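Local coordinates for protein xylan esterase 1 (Thermoanaerobacterium sp. 'JW/SL YS485', PDB 3FCY) that probably removes acetyl groups from xylan and related sugar esters, as a calcium-binding carbohydrate esterase of family 7 with an alpha/beta-hydrolase fold, at residues V131-T136 with F340-Y345. Residues are numbered along the deposited sequence; the frame is centred on the assembly and turned at random.
With CA (calcium ion), chain D.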
loop_
_atom_site.group_PDB
_atom_site.type_symbol
_atom_site.label_atom_id
_atom_site.label_comp_id
_atom_site.label_asym_id
_atom_site.label_seq_id
_atom_site.Cartn_x
_atom_site.Cartn_y
_atom_site.Cartn_z
ATOM N N VAL A 131 38.407 -1.673 15.598
ATOM C CA VAL A 131 39.640 -2.420 15.816
ATOM C C VAL A 131 40.770 -1.530 15.293
ATOM O O VAL A 131 41.876 -1.531 15.830
ATOM C CB VAL A 131 39.637 -3.775 15.056
ATOM C CG1 VAL A 131 41.003 -4.449 15.175
ATOM C CG2 VAL A 131 38.559 -4.693 15.635
ATOM N N ALA A 132 40.480 -0.763 14.245
ATOM C CA ALA A 132 41.469 0.148 13.676
ATOM C C ALA A 132 41.885 1.152 14.749
ATOM O O ALA A 132 43.000 1.675 14.726
ATOM C CB ALA A 132 40.888 0.887 12.474
ATOM N N ALA A 133 40.978 1.413 15.686
ATOM C CA ALA A 133 41.239 2.352 16.769
ATOM C C ALA A 133 41.884 1.657 17.961
ATOM O O ALA A 133 42.045 2.259 19.021
ATOM C CB ALA A 133 39.943 3.029 17.197
ATOM N N GLY A 134 42.243 0.387 17.787
ATOM C CA GLY A 134 42.886 -0.355 18.861
ATOM C C GLY A 134 41.951 -0.984 19.880
ATOM O O GLY A 134 42.401 -1.474 20.915
ATOM N N PHE A 135 40.652 -0.969 19.593
ATOM C CA PHE A 135 39.657 -1.549 20.494
ATOM C C PHE A 135 39.507 -3.048 20.295
ATOM O O PHE A 135 39.772 -3.572 19.212
ATOM C CB PHE A 135 38.258 -0.980 20.231
ATOM C CG PHE A 135 37.959 0.319 20.915
ATOM C CD1 PHE A 135 36.734 0.494 21.558
ATOM C CD2 PHE A 135 38.839 1.395 20.845
ATOM C CE1 PHE A 135 36.382 1.726 22.117
ATOM C CE2 PHE A 135 38.501 2.635 21.401
ATOM C CZ PHE A 135 37.266 2.799 22.037
ATOM N N THR A 136 39.079 -3.728 21.355
ATOM C CA THR A 136 38.743 -5.137 21.266
ATOM C C THR A 136 37.255 -4.941 20.981
ATOM O O THR A 136 36.622 -4.074 21.592
ATOM C CB THR A 136 38.909 -5.879 22.612
ATOM O OG1 THR A 136 40.225 -6.431 22.688
ATOM C CG2 THR A 136 37.889 -7.016 22.740
ATOM N N PHE A 340 32.777 9.712 20.339
ATOM C CA PHE A 340 32.313 9.558 21.719
ATOM C C PHE A 340 33.001 8.350 22.354
ATOM O O PHE A 340 33.446 8.407 23.505
ATOM C CB PHE A 340 30.795 9.351 21.734
ATOM C CG PHE A 340 30.194 9.247 23.114
ATOM C CD1 PHE A 340 30.154 10.354 23.962
ATOM C CD2 PHE A 340 29.614 8.054 23.544
ATOM C CE1 PHE A 340 29.538 10.278 25.217
ATOM C CE2 PHE A 340 28.996 7.967 24.794
ATOM C CZ PHE A 340 28.958 9.087 25.631
ATOM N N MET A 341 33.087 7.256 21.600
ATOM C CA MET A 341 33.720 6.040 22.103
ATOM C C MET A 341 35.226 6.217 22.254
ATOM O O MET A 341 35.823 5.678 23.186
ATOM C CB MET A 341 33.427 4.850 21.180
ATOM C CG MET A 341 32.032 4.250 21.367
ATOM S SD MET A 341 31.773 3.614 23.052
ATOM C CE MET A 341 30.057 3.115 22.983
ATOM N N LEU A 342 35.834 6.966 21.338
ATOM C CA LEU A 342 37.268 7.210 21.397
ATOM C C LEU A 342 37.637 7.919 22.696
ATOM O O LEU A 342 38.801 7.929 23.096
ATOM C CB LEU A 342 37.728 8.022 20.178
ATOM C CG LEU A 342 37.799 7.195 18.885
ATOM C CD1 LEU A 342 38.124 8.082 17.685
ATOM C CD2 LEU A 342 38.861 6.108 19.055
ATOM N N GLU A 343 36.638 8.504 23.356
ATOM C CA GLU A 343 36.847 9.175 24.638
ATOM C C GLU A 343 37.255 8.155 25.710
ATOM O O GLU A 343 37.546 8.525 26.840
ATOM C CB GLU A 343 35.561 9.881 25.099
ATOM C CG GLU A 343 35.261 11.218 24.420
ATOM C CD GLU A 343 33.911 11.803 24.845
ATOM O OE1 GLU A 343 33.491 11.596 26.006
ATOM O OE2 GLU A 343 33.275 12.485 24.018
ATOM N N LEU A 344 37.249 6.867 25.377
ATOM C CA LEU A 344 37.632 5.852 26.358
ATOM C C LEU A 344 39.145 5.845 26.611
ATOM O O LEU A 344 39.601 5.431 27.676
ATOM C CB LEU A 344 37.159 4.464 25.903
ATOM C CG LEU A 344 35.640 4.271 25.999
ATOM C CD1 LEU A 344 35.219 2.970 25.317
ATOM C CD2 LEU A 344 35.226 4.277 27.470
ATOM N N TYR A 345 39.914 6.297 25.627
ATOM C CA TYR A 345 41.372 6.362 25.749
ATOM C C TYR A 345 41.728 7.559 26.608
ATOM O O TYR A 345 40.908 8.421 26.797
ATOM C CB TYR A 345 42.011 6.567 24.383
ATOM C CG TYR A 345 42.200 5.306 23.595
ATOM C CD1 TYR A 345 41.475 5.075 22.427
ATOM C CD2 TYR A 345 43.144 4.357 23.991
ATOM C CE1 TYR A 345 41.689 3.930 21.667
ATOM C CE2 TYR A 345 43.368 3.211 23.239
ATOM C CZ TYR A 345 42.638 3.006 22.078
ATOM O OH TYR A 345 42.867 1.884 21.324
HETATM CA CA CA D . 39.366 10.407 27.020
HETATM O O HOH W 1 40.152 11.180 24.511
#
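The phenol of Tyr345 gives its hydrogen to the carbonyl of Ala133, with OH and O only 2.5 Å apart, a very short bond. It illustrates how a chain end can be fastened to a distant loop by one polar link set beside an aromatic packing surface. Ala133 O lies at the edge of the tyrosine ring, near its plane. The hydroxyl also rests 3.3 Å from CA of Gly134, which takes the positive phi of the C-prime position in the Schellman motif ending helix 128-131; a beta carbon there would collide with the phenol. Phe135 carries most of the apolar contact with residues 341-345. With its CG anti to the carbonyl carbon (chi1 -84°), the ring reaches across so that CZ meets Met341 O edge-on, in the ring plane, at 3.4 Å. Its CE1 touches CD1 of Leu344 at 3.6 Å, the two side chains crossing nearly at right angles, while the Phe135 and Tyr345 side chains slide past each other in opposite directions, CE2 of Phe135 3.5 Å from CE1 of Tyr345, with ring planes inclined by 72°. A leucine in place of Phe135 would probably open a gap beside Leu344 CD1 and Tyr345 CE1 and leave Met341 O without the ring edge that now meets it. Next to the ring, Ala133 CB meets Leu342 CD2 at 3.8 Å. The backbone carbonyls of Glu343 and Tyr345, with a water, bind calcium, so Tyr345 joins the metal site to the loop. The contact links the turn before strand 136-140 to the end of helix 333-342; Phe135 and Tyr345 both touch Pro109 of strand 108-114, and Met341 and Leu344 reach Lys226 of strand 226-230.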